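Long-range contacts in 3-hydroxyisobutyryl-CoA hydrolase (Mycobacterium thermoresistibile, PDB 4HDT), which probably hydrolyses 3-hydroxy-2-methylpropanoyl-CoA to 3-hydroxy-2-methylpropanoate and free CoA, as a member of the crotonase-like (enoyl-CoA hydratase/isomerase) family: residues E9-N14 with H35-T40; G20-N25 with E43-W48; K28-L33 with L67-D72; Y95-H100 with V121-H126. All blocks are in the same frame, centred on the assembly; numbering follows the deposited sequence.

Contact 1: residues E9-N14 with H35-T40; sequences EDVLVN and HGMVTT. With ZN (zinc ion), chain D; ACT (acetate ion), chain H.
M37 carries this contact, and its chain can be traced atom by atom against D10 and the first residue of strand 11-16. CB lies 3.6 Å from V11 CG2, the methyl that V11 holds anti to its own carbonyl carbon. CG, set beside the backbone N of M37 (chi1 -66°), touches the same methyl and also D10 CB at 3.6 Å. SD sits next to D10 CB, and a bend at chi3 (70°) turns CE to within 3.6 Å of D10 O. The M37 and V11 side chains cross obliquely. One helical turn on, T40 puts its methyl to the strand: CG2, anti to the backbone N, is 4.0 Å from V11 CB and 4.1 Å from V13 CG2. Strand and helix segments run nearly parallel, 17° apart, with axes 9.4 Å from each other at closest approach. The polar side-chain ends find their partners away from this packing. D10 OD1 is hydrogen-bonded to N8 ND2. H35, in the first turn of the helix, binds zinc through ND1 at 2.1 Å together with E86; its NE2 is hydrogen-bonded to D93 OD2, and H35 N donates to an acetate oxygen (3.0 Å), probably from the crystallisation liquor. No hydrogen bond crosses between the two segments, so helix 35-49 is held against this outermost strand by methyl, methylene and thioether packing, in which the zinc ligand H35 takes no part.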
loop_
_atom_site.group_PDB
_atom_site.type_symbol
_atom_site.label_atom_id
_atom_site.label_comp_id
_atom_site.label_asym_id
_atom_site.label_seq_id
_atom_site.Cartn_x
_atom_site.Cartn_y
_atom_site.Cartn_z
ATOM N N GLU A 9 0.332 21.565 11.403
ATOM C CA GLU A 9 1.460 20.672 11.269
ATOM C C GLU A 9 0.907 19.371 10.701
ATOM O O GLU A 9 0.187 18.667 11.401
ATOM C CB GLU A 9 2.092 20.364 12.626
ATOM C CG GLU A 9 2.770 21.544 13.291
ATOM C CD GLU A 9 4.089 21.905 12.646
ATOM O OE1 GLU A 9 4.576 21.129 11.822
ATOM O OE2 GLU A 9 4.622 22.984 12.981
ATOM N N ASP A 10 1.242 19.069 9.460
ATOM C CA ASP A 10 0.628 17.896 8.789
ATOM C C ASP A 10 1.111 16.560 9.332
ATOM O O ASP A 10 0.481 15.493 9.065
ATOM C CB ASP A 10 0.805 17.970 7.285
ATOM C CG ASP A 10 0.019 19.112 6.660
ATOM O OD1 ASP A 10 -0.915 19.650 7.314
ATOM O OD2 ASP A 10 0.281 19.432 5.487
ATOM N N VAL A 11 2.218 16.584 10.072
ATOM C CA VAL A 11 2.595 15.410 10.920
ATOM C C VAL A 11 2.877 15.973 12.313
ATOM O O VAL A 11 3.762 16.841 12.464
ATOM C CB VAL A 11 3.854 14.677 10.438
ATOM C CG1 VAL A 11 4.199 13.517 11.367
ATOM C CG2 VAL A 11 3.717 14.222 9.015
ATOM N N LEU A 12 2.154 15.487 13.316
ATOM C CA LEU A 12 2.439 15.844 14.694
ATOM C C LEU A 12 3.529 14.926 15.257
ATOM O O LEU A 12 3.474 13.709 15.103
ATOM C CB LEU A 12 1.175 15.827 15.571
ATOM C CG LEU A 12 -0.009 16.663 15.111
ATOM C CD1 LEU A 12 -1.271 16.210 15.849
ATOM C CD2 LEU A 12 0.262 18.131 15.390
ATOM N N VAL A 13 4.534 15.544 15.885
ATOM C CA VAL A 13 5.697 14.821 16.392
ATOM C C VAL A 13 5.896 15.072 17.883
ATOM O O VAL A 13 5.841 16.228 18.345
ATOM C CB VAL A 13 6.984 15.244 15.652
ATOM C CG1 VAL A 13 8.216 14.505 16.196
ATOM C CG2 VAL A 13 6.817 15.108 14.144
ATOM N N ASN A 14 6.137 14.002 18.633
ATOM C CA ASN A 14 6.497 14.125 20.029
ATOM C C ASN A 14 7.238 12.861 20.444
ATOM O O ASN A 14 7.274 11.883 19.712
ATOM C CB ASN A 14 5.262 14.329 20.901
ATOM C CG ASN A 14 5.591 14.861 22.304
ATOM O OD1 ASN A 14 6.700 15.368 22.583
ATOM N ND2 ASN A 14 4.602 14.768 23.201
ATOM N N HIS A 35 4.396 15.420 0.166
ATOM C CA HIS A 35 5.841 15.230 0.130
ATOM C C HIS A 35 6.415 15.698 1.464
ATOM O O HIS A 35 7.328 15.080 2.035
ATOM C CB HIS A 35 6.373 16.003 -1.068
ATOM C CG HIS A 35 7.804 15.731 -1.344
ATOM N ND1 HIS A 35 8.526 16.426 -2.285
ATOM C CD2 HIS A 35 8.642 14.801 -0.826
ATOM C CE1 HIS A 35 9.762 15.954 -2.311
ATOM N NE2 HIS A 35 9.849 14.951 -1.454
ATOM N N GLY A 36 5.883 16.803 1.994
ATOM C CA GLY A 36 6.288 17.290 3.294
ATOM C C GLY A 36 6.132 16.311 4.446
ATOM O O GLY A 36 7.006 16.183 5.312
ATOM N N MET A 37 5.023 15.582 4.441
ATOM C CA MET A 37 4.798 14.587 5.492
ATOM C C MET A 37 5.808 13.453 5.408
ATOM O O MET A 37 6.319 12.980 6.445
ATOM C CB MET A 37 3.356 14.044 5.398
ATOM C CG MET A 37 2.284 15.094 5.701
ATOM S SD MET A 37 0.622 14.692 5.136
ATOM C CE MET A 37 0.132 13.359 6.230
ATOM N N VAL A 38 6.028 12.965 4.190
ATOM C CA VAL A 38 7.074 11.951 3.937
ATOM C C VAL A 38 8.443 12.410 4.441
ATOM O O VAL A 38 9.129 11.677 5.163
ATOM C CB VAL A 38 7.078 11.564 2.436
ATOM C CG1 VAL A 38 8.356 10.878 2.018
ATOM C CG2 VAL A 38 5.841 10.726 2.123
ATOM N N THR A 39 8.854 13.644 4.118
ATOM C CA THR A 39 10.179 14.080 4.561
ATOM C C THR A 39 10.274 14.277 6.089
ATOM O O THR A 39 11.292 13.997 6.686
ATOM C CB THR A 39 10.612 15.334 3.779
ATOM O OG1 THR A 39 9.621 16.338 3.924
ATOM C CG2 THR A 39 10.745 15.028 2.360
ATOM N N THR A 40 9.194 14.732 6.730
ATOM C CA THR A 40 9.150 14.814 8.182
ATOM C C THR A 40 9.352 13.427 8.825
ATOM O O THR A 40 10.164 13.250 9.741
ATOM C CB THR A 40 7.837 15.456 8.663
ATOM O OG1 THR A 40 7.835 16.830 8.243
ATOM C CG2 THR A 40 7.727 15.415 10.189
HETATM ZN ZN ZN D . 8.331 18.142 -3.454
HETATM C C ACT H . 3.097 15.108 -3.306
HETATM O O ACT H . 3.068 16.041 -2.438
HETATM O OXT ACT H . 3.849 15.159 -4.304
HETATM C CH3 ACT H . 2.167 13.923 -3.215
#

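Contact 2: residues G20-N25 with E43-W48; sequences GLLTLN and ERLAAW
G20 CA lies over one face of the W48 indole, 3.7 Å from the centroid of the six-membered ring and 18° off its normal, which defines a CH-pi contact. Glycine lets the ring come this close: a CB would point toward the helix, into the space taken by CZ3. Beside it, L22 and W48 meet tip to tip, L22 CD2 being 3.8 Å from W48 CH2. L22 CD1 borders both W48 CZ3 and, more loosely, L45, whose CD2 is 4.4 Å from L22 CD1; R44 adds only its CB at the margin.

In the next shell, R44 O stands 3.0 Å above the opposite face of the indole, so the ring is layered between the strand backbone and its own helix. V57 of the adjoining strand and V13 and V15 of strand 11-16 also touch W48. The R44 guanidinium leads away from the strand and grips E43 side-on, NE to OE1 at 2.8 Å and NH1 to OE2 at 2.9 Å, with A47 CB over one face of the guanidinium.

Strand and helix run antiparallel (178°), as the first two elements of the beta-alpha-beta unit 19-24, 35-49, 56-61. Their cohesion is dispersion and CH-pi, with the charged pair kept outside the buried interface.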
loop_
_atom_site.group_PDB
_atom_site.type_symbol
_atom_site.label_atom_id
_atom_site.label_comp_id
_atom_site.label_asym_id
_atom_site.label_seq_id
_atom_site.Cartn_x
_atom_site.Cartn_y
_atom_site.Cartn_z
ATOM N N GLY A 20 8.871 7.499 20.187
ATOM C CA GLY A 20 8.754 8.504 19.153
ATOM C C GLY A 20 7.392 8.391 18.475
ATOM O O GLY A 20 7.082 7.382 17.846
ATOM N N LEU A 21 6.605 9.457 18.579
ATOM C CA LEU A 21 5.221 9.469 18.085
ATOM C C LEU A 21 5.160 10.253 16.791
ATOM O O LEU A 21 5.584 11.427 16.735
ATOM C CB LEU A 21 4.293 10.089 19.139
ATOM C CG LEU A 21 4.397 9.471 20.521
ATOM C CD1 LEU A 21 3.734 10.386 21.542
ATOM C CD2 LEU A 21 3.800 8.080 20.526
ATOM N N LEU A 22 4.648 9.621 15.763
ATOM C CA LEU A 22 4.382 10.257 14.487
ATOM C C LEU A 22 2.881 10.152 14.271
ATOM O O LEU A 22 2.384 9.058 14.089
ATOM C CB LEU A 22 5.152 9.560 13.359
ATOM C CG LEU A 22 6.666 9.659 13.487
ATOM C CD1 LEU A 22 7.331 8.758 12.459
ATOM C CD2 LEU A 22 7.079 11.121 13.303
ATOM N N THR A 23 2.186 11.291 14.243
ATOM C CA THR A 23 0.749 11.271 14.021
ATOM C C THR A 23 0.445 12.022 12.724
ATOM O O THR A 23 0.616 13.229 12.613
ATOM C CB THR A 23 -0.026 11.864 15.215
ATOM O OG1 THR A 23 0.401 11.239 16.406
ATOM C CG2 THR A 23 -1.569 11.734 15.044
ATOM N N LEU A 24 -0.012 11.279 11.722
ATOM C CA LEU A 24 -0.388 11.886 10.456
ATOM C C LEU A 24 -1.588 12.810 10.732
ATOM O O LEU A 24 -2.473 12.422 11.487
ATOM C CB LEU A 24 -0.829 10.819 9.472
ATOM C CG LEU A 24 0.230 9.774 9.184
ATOM C CD1 LEU A 24 -0.317 8.822 8.171
ATOM C CD2 LEU A 24 1.529 10.405 8.686
ATOM N N ASN A 25 -1.577 14.029 10.191
ATOM C CA ASN A 25 -2.528 15.052 10.681
ATOM C C ASN A 25 -3.087 15.911 9.556
ATOM O O ASN A 25 -2.970 17.138 9.577
ATOM C CB ASN A 25 -1.865 15.912 11.772
ATOM C CG ASN A 25 -2.827 16.871 12.434
ATOM O OD1 ASN A 25 -4.007 16.533 12.683
ATOM N ND2 ASN A 25 -2.365 18.092 12.675
ATOM N N GLU A 43 12.974 12.215 8.288
ATOM C CA GLU A 43 13.970 12.895 9.060
ATOM C C GLU A 43 13.914 12.474 10.540
ATOM O O GLU A 43 14.958 12.345 11.175
ATOM C CB GLU A 43 13.811 14.415 8.856
ATOM C CG GLU A 43 14.877 15.260 9.508
ATOM C CD GLU A 43 14.658 15.510 10.985
ATOM O OE1 GLU A 43 13.503 15.533 11.473
ATOM O OE2 GLU A 43 15.664 15.757 11.669
ATOM N N ARG A 44 12.715 12.338 11.091
ATOM C CA ARG A 44 12.545 11.876 12.465
ATOM C C ARG A 44 13.008 10.443 12.677
ATOM O O ARG A 44 13.704 10.151 13.673
ATOM C CB ARG A 44 11.115 12.055 12.982
ATOM C CG ARG A 44 10.768 13.515 13.253
ATOM C CD ARG A 44 11.595 14.104 14.407
ATOM N NE ARG A 44 12.865 14.715 14.032
ATOM C CZ ARG A 44 13.806 15.116 14.900
ATOM N NH1 ARG A 44 14.921 15.682 14.464
ATOM N NH2 ARG A 44 13.652 14.947 16.226
ATOM N N LEU A 45 12.694 9.547 11.738
ATOM C CA LEU A 45 13.244 8.201 11.855
ATOM C C LEU A 45 14.769 8.224 11.859
ATOM O O LEU A 45 15.423 7.490 12.625
ATOM C CB LEU A 45 12.776 7.307 10.711
ATOM C CG LEU A 45 11.312 6.939 10.764
ATOM C CD1 LEU A 45 11.084 6.003 9.602
ATOM C CD2 LEU A 45 10.960 6.236 12.063
ATOM N N ALA A 46 15.357 9.048 10.994
ATOM C CA ALA A 46 16.820 9.155 10.993
ATOM C C ALA A 46 17.372 9.717 12.307
ATOM O O ALA A 46 18.407 9.226 12.844
ATOM C CB ALA A 46 17.276 10.019 9.820
ATOM N N ALA A 47 16.751 10.780 12.807
ATOM C CA ALA A 47 17.206 11.408 14.038
ATOM C C ALA A 47 17.070 10.514 15.260
ATOM O O ALA A 47 17.930 10.521 16.136
ATOM C CB ALA A 47 16.469 12.706 14.276
ATOM N N TRP A 48 16.008 9.710 15.303
ATOM C CA TRP A 48 15.745 8.870 16.453
ATOM C C TRP A 48 16.521 7.556 16.438
ATOM O O TRP A 48 16.625 6.875 17.473
ATOM C CB TRP A 48 14.268 8.529 16.518
ATOM C CG TRP A 48 13.380 9.676 16.859
ATOM C CD1 TRP A 48 13.719 10.808 17.580
ATOM C CD2 TRP A 48 11.990 9.805 16.555
ATOM N NE1 TRP A 48 12.617 11.627 17.712
ATOM C CE2 TRP A 48 11.546 11.023 17.117
ATOM C CE3 TRP A 48 11.077 9.006 15.878
ATOM C CZ2 TRP A 48 10.214 11.453 17.000
ATOM C CZ3 TRP A 48 9.787 9.428 15.768
ATOM C CH2 TRP A 48 9.363 10.638 16.333
#

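Contact 3: residues K28-L33 with L67-D72; sequences KAINSL and LCAGGD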
loop_
_atom_site.group_PDB
_atom_site.type_symbol
_atom_site.label_atom_id
_atom_site.label_comp_id
_atom_site.label_asym_id
_atom_site.label_seq_id
_atom_site.Cartn_x
_atom_site.Cartn_y
_atom_site.Cartn_z
ATOM N N LYS A 28 -9.137 15.929 7.523
ATOM C CA LYS A 28 -10.174 16.229 6.539
ATOM C C LYS A 28 -9.902 15.513 5.191
ATOM O O LYS A 28 -10.865 15.258 4.450
ATOM C CB LYS A 28 -10.349 17.732 6.360
ATOM C CG LYS A 28 -10.915 18.393 7.604
ATOM C CD LYS A 28 -10.943 19.909 7.528
ATOM C CE LYS A 28 -11.420 20.490 8.846
ATOM N NZ LYS A 28 -11.759 21.936 8.718
ATOM N N ALA A 29 -8.642 15.121 4.932
ATOM C CA ALA A 29 -8.219 14.359 3.739
ATOM C C ALA A 29 -7.920 12.866 4.080
ATOM O O ALA A 29 -7.212 12.182 3.341
ATOM C CB ALA A 29 -6.985 14.994 3.100
ATOM N N ILE A 30 -8.400 12.422 5.232
ATOM C CA ILE A 30 -8.089 11.093 5.764
ATOM C C ILE A 30 -6.585 10.885 5.715
ATOM O O ILE A 30 -6.053 9.823 5.367
ATOM C CB ILE A 30 -8.890 9.950 5.130
ATOM C CG1 ILE A 30 -10.363 10.352 4.926
ATOM C CG2 ILE A 30 -8.813 8.730 6.024
ATOM C CD1 ILE A 30 -11.206 9.234 4.323
ATOM N N ASN A 31 -5.885 11.935 6.130
ATOM C CA ASN A 31 -4.446 11.887 6.320
ATOM C C ASN A 31 -3.647 11.521 5.060
ATOM O O ASN A 31 -2.522 10.960 5.174
ATOM C CB ASN A 31 -4.110 10.995 7.522
ATOM C CG ASN A 31 -4.826 11.427 8.786
ATOM O OD1 ASN A 31 -4.857 12.630 9.114
ATOM N ND2 ASN A 31 -5.310 10.456 9.574
ATOM N N SER A 32 -4.161 11.868 3.866
ATOM C CA SER A 32 -3.384 11.581 2.661
ATOM C C SER A 32 -1.975 12.228 2.712
ATOM O O SER A 32 -1.813 13.324 3.233
ATOM C CB SER A 32 -4.121 11.913 1.376
ATOM O OG SER A 32 -4.383 13.265 1.282
ATOM N N LEU A 33 -0.977 11.557 2.142
ATOM C CA LEU A 33 0.433 11.950 2.326
ATOM C C LEU A 33 0.861 12.988 1.310
ATOM O O LEU A 33 0.679 12.808 0.096
ATOM C CB LEU A 33 1.376 10.753 2.146
ATOM C CG LEU A 33 1.118 9.580 3.041
ATOM C CD1 LEU A 33 2.131 8.492 2.688
ATOM C CD2 LEU A 33 1.285 9.977 4.488
ATOM N N LEU A 67 -6.072 5.520 9.369
ATOM C CA LEU A 67 -4.686 5.965 9.397
ATOM C C LEU A 67 -4.340 6.864 8.213
ATOM O O LEU A 67 -3.744 7.965 8.379
ATOM C CB LEU A 67 -3.798 4.740 9.354
ATOM C CG LEU A 67 -2.287 5.086 9.288
ATOM C CD1 LEU A 67 -1.726 5.967 10.398
ATOM C CD2 LEU A 67 -1.467 3.830 9.189
ATOM N N CYS A 68 -4.680 6.429 6.999
ATOM C CA CYS A 68 -4.175 7.103 5.773
ATOM C C CYS A 68 -4.818 6.490 4.519
ATOM O O CYS A 68 -4.565 5.341 4.188
ATOM C CB CYS A 68 -2.642 7.008 5.678
ATOM S SG CYS A 68 -1.965 7.742 4.176
ATOM N N ALA A 69 -5.546 7.331 3.777
ATOM C CA ALA A 69 -6.216 6.912 2.541
ATOM C C ALA A 69 -5.314 6.789 1.310
ATOM O O ALA A 69 -5.768 6.250 0.288
ATOM C CB ALA A 69 -7.378 7.845 2.256
ATOM N N GLY A 70 -4.073 7.278 1.399
ATOM C CA GLY A 70 -3.182 7.220 0.252
ATOM C C GLY A 70 -2.225 8.380 0.188
ATOM O O GLY A 70 -2.112 9.196 1.124
ATOM N N GLY A 71 -1.435 8.398 -0.877
ATOM C CA GLY A 71 -0.712 9.634 -1.231
ATOM C C GLY A 71 -1.731 10.661 -1.724
ATOM O O GLY A 71 -2.813 10.313 -2.192
ATOM N N ASP A 72 -1.385 11.957 -1.659
ATOM C CA ASP A 72 -2.210 13.002 -2.214
ATOM C C ASP A 72 -2.229 12.904 -3.747
ATOM O O ASP A 72 -1.232 13.186 -4.428
ATOM C CB ASP A 72 -1.699 14.357 -1.728
ATOM C CG ASP A 72 -2.571 15.506 -2.168
ATOM O OD1 ASP A 72 -2.967 15.514 -3.334
ATOM O OD2 ASP A 72 -2.815 16.409 -1.347
#
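Two loops lie backbone to backbone here: residues 28-33 connect strand 19-24 to helix 35-49, and residues 67-72 precede helix 73-81, following strand 56-61. Main-chain bonds supply most of the evidence. A69 N donates to I30 O at 3.0 Å, in the carbonyl plane, and L33 N donates to G70 O at 2.8 Å, also in plane. D72 N returns a bond to L33 O at 2.8 Å, from above the carbonyl plane, so L33 uses both its N-H and its C=O and forms a single beta bridge with G71. The type I' turn A29-S32, closed by S32 N to A29 O, holds I30 at one of its corners. G70 has backbone angles (148/-177) that call for glycine.

Side chains add to the pairing. N31 ND2 donates to L67 O at 3.2 Å, from above the carbonyl plane, and also to A62 O, while N31 OD1 accepts from R26 N. I30 CB packs on A69 CB at 3.9 Å, and L33 CG rests on C68 SG at 3.8 Å. R26 links the loops further, with NH1 bonded to S32 OG and in a salt bridge with D72 OD2. D72 OD1 accepts from A75 N, making D72 the N-cap of helix 73-81. Residues 67-72 occupy the position of the loop that in crotonase relatives supplies a backbone N-H of the oxyanion hole; G71 N is probably the counterpart here.

Contact 4: residues Y95-H100 with V121-H126; sequences YRLNAH and VGVGAH. With ZN (zinc ion), chain B.
The close part of this contact centres on N98, whose CG is anti to the carbonyl carbon (chi1 -56°) and whose amide swings toward helix 119-124. ND2 comes to 3.1 Å from G122 O, and the facing residue has no side chain: a CB on G122 would stand about 3.0 Å from N98 ND2. The CA atoms of N98 and G122 are also the nearest pair, 5.9 Å apart. Around this point the packing is looser. N98 CB lies 4.1 Å from H126 CD2, meeting the imidazole obliquely, and N98 O is 4.0 Å from H126 CB. One residue earlier, L97 crosses V123 obliquely, with L97 CD2 4.1 Å from V123 CG1; both side chains also touch M41 of helix 35-49, which covers this flank. H126 NE2 is bonded to V151 O, fixing the polar end of the ring.

The partly exposed side of helix 85-103 is different in kind. R96 bonds there through NH1 to T347 O and E349 O. H100, with CG anti to the backbone N, coordinates zinc by NE2 at 2.1 Å, alongside E49 and E351, so the metal ties this helix to helix 35-49 and to the C-terminal end. The buried side thus brings the N98 amide close to G122 and packs L97 on V123 and N98 against H126, whereas R96 and the zinc ligand H100 find their partners outside that packing.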
loop_
_atom_site.group_PDB
_atom_site.type_symbol
_atom_site.label_atom_id
_atom_site.label_comp_id
_atom_site.label_asym_id
_atom_site.label_seq_id
_atom_site.Cartn_x
_atom_site.Cartn_y
_atom_site.Cartn_z
ATOM N N TYR A 95 9.732 6.093 -1.310
ATOM C CA TYR A 95 10.176 4.698 -1.388
ATOM C C TYR A 95 11.406 4.499 -0.511
ATOM O O TYR A 95 11.571 3.456 0.117
ATOM C CB TYR A 95 10.419 4.197 -2.802
ATOM C CG TYR A 95 9.208 4.237 -3.757
ATOM C CD1 TYR A 95 7.947 4.645 -3.341
ATOM C CD2 TYR A 95 9.364 3.905 -5.072
ATOM C CE1 TYR A 95 6.880 4.732 -4.222
ATOM C CE2 TYR A 95 8.304 3.970 -5.967
ATOM C CZ TYR A 95 7.081 4.415 -5.560
ATOM O OH TYR A 95 6.094 4.512 -6.525
ATOM N N ARG A 96 12.282 5.483 -0.418
ATOM C CA ARG A 96 13.348 5.405 0.555
ATOM C C ARG A 96 12.846 5.315 2.014
ATOM O O ARG A 96 13.388 4.549 2.826
ATOM C CB ARG A 96 14.320 6.590 0.355
ATOM C CG ARG A 96 15.233 6.390 -0.866
ATOM C CD ARG A 96 15.867 7.697 -1.391
ATOM N NE ARG A 96 16.613 8.408 -0.385
ATOM C CZ ARG A 96 17.922 8.254 -0.134
ATOM N NH1 ARG A 96 18.648 7.368 -0.814
ATOM N NH2 ARG A 96 18.519 8.975 0.818
ATOM N N LEU A 97 11.797 6.057 2.330
ATOM C CA LEU A 97 11.168 5.971 3.628
ATOM C C LEU A 97 10.574 4.576 3.845
ATOM O O LEU A 97 10.747 3.985 4.922
ATOM C CB LEU A 97 10.073 7.041 3.777
ATOM C CG LEU A 97 9.101 6.906 4.985
ATOM C CD1 LEU A 97 9.833 7.023 6.303
ATOM C CD2 LEU A 97 7.958 7.929 4.906
ATOM N N ASN A 98 9.855 4.075 2.841
ATOM C CA ASN A 98 9.251 2.701 2.942
ATOM C C ASN A 98 10.320 1.656 3.288
ATOM O O ASN A 98 10.149 0.825 4.194
ATOM C CB ASN A 98 8.514 2.297 1.637
ATOM C CG ASN A 98 7.427 3.272 1.192
ATOM O OD1 ASN A 98 7.291 3.536 -0.025
ATOM N ND2 ASN A 98 6.628 3.767 2.121
ATOM N N ALA A 99 11.436 1.709 2.575
ATOM C CA ALA A 99 12.573 0.809 2.814
ATOM C C ALA A 99 13.169 0.978 4.180
ATOM O O ALA A 99 13.488 -0.003 4.875
ATOM C CB ALA A 99 13.605 0.990 1.734
ATOM N N HIS A 100 13.324 2.226 4.606
ATOM C CA HIS A 100 13.842 2.459 5.938
ATOM C C HIS A 100 12.975 1.927 7.060
ATOM O O HIS A 100 13.463 1.308 7.976
ATOM C CB HIS A 100 14.137 3.919 6.202
ATOM C CG HIS A 100 15.189 4.085 7.260
ATOM N ND1 HIS A 100 15.433 5.286 7.887
ATOM C CD2 HIS A 100 16.067 3.197 7.793
ATOM C CE1 HIS A 100 16.428 5.131 8.747
ATOM N NE2 HIS A 100 16.829 3.873 8.701
ATOM N N VAL A 121 -0.699 2.023 3.275
ATOM C CA VAL A 121 -0.033 0.714 3.353
ATOM C C VAL A 121 1.477 0.889 3.363
ATOM O O VAL A 121 2.192 0.254 4.151
ATOM C CB VAL A 121 -0.470 -0.238 2.198
ATOM C CG1 VAL A 121 0.339 -1.545 2.256
ATOM C CG2 VAL A 121 -1.961 -0.533 2.308
ATOM N N GLY A 122 1.996 1.779 2.534
ATOM C CA GLY A 122 3.449 1.999 2.531
ATOM C C GLY A 122 4.056 2.459 3.847
ATOM O O GLY A 122 5.151 2.059 4.172
ATOM N N VAL A 123 3.371 3.328 4.598
ATOM C CA VAL A 123 3.903 3.774 5.882
ATOM C C VAL A 123 3.569 2.832 7.047
ATOM O O VAL A 123 4.285 2.828 8.050
ATOM C CB VAL A 123 3.521 5.262 6.240
ATOM C CG1 VAL A 123 4.299 6.243 5.359
ATOM C CG2 VAL A 123 2.044 5.534 6.173
ATOM N N GLY A 124 2.517 2.010 6.892
ATOM C CA GLY A 124 2.135 1.102 7.979
ATOM C C GLY A 124 2.626 -0.333 7.868
ATOM O O GLY A 124 3.043 -0.940 8.877
ATOM N N ALA A 125 2.591 -0.882 6.657
ATOM C CA ALA A 125 2.652 -2.356 6.511
ATOM C C ALA A 125 4.042 -2.911 6.382
ATOM O O ALA A 125 4.207 -4.119 6.294
ATOM C CB ALA A 125 1.738 -2.840 5.411
ATOM N N HIS A 126 5.042 -2.046 6.340
ATOM C CA HIS A 126 6.434 -2.483 6.460
ATOM C C HIS A 126 6.993 -2.374 7.881
ATOM O O HIS A 126 8.203 -2.653 8.116
ATOM C CB HIS A 126 7.325 -1.684 5.498
ATOM C CG HIS A 126 6.886 -1.762 4.082
ATOM N ND1 HIS A 126 6.939 -2.942 3.365
ATOM C CD2 HIS A 126 6.425 -0.825 3.229
ATOM C CE1 HIS A 126 6.514 -2.723 2.136
ATOM N NE2 HIS A 126 6.184 -1.440 2.038
HETATM ZN ZN ZN B . 18.568 2.970 9.426
#

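Helix 35-49 ties contacts 1, 2 and 4 together. Contacts 1 and 2 use its successive parts against neighbouring strands of one sheet, their centres about 8 Å apart. Contact 4 meets contact 2 where L45 CD1 lies 3.7 Å from L97 CD1. Contact 3 touches contact 1 through M37 SD and S32 O (3.4 Å), contact 2 through L24 CD1 and L67 O (3.5 Å), and contact 4 through L33 CD1 and V123 CG1 (4.1 Å). The zinc sites are separate: H35 of contact 1 shares its ion with E86, H100 of contact 4 with E49 and E351. The L45 side chain is about 4 Å from that of H100, and the D72 side chain of contact 3 about 4 Å from a bound acetate.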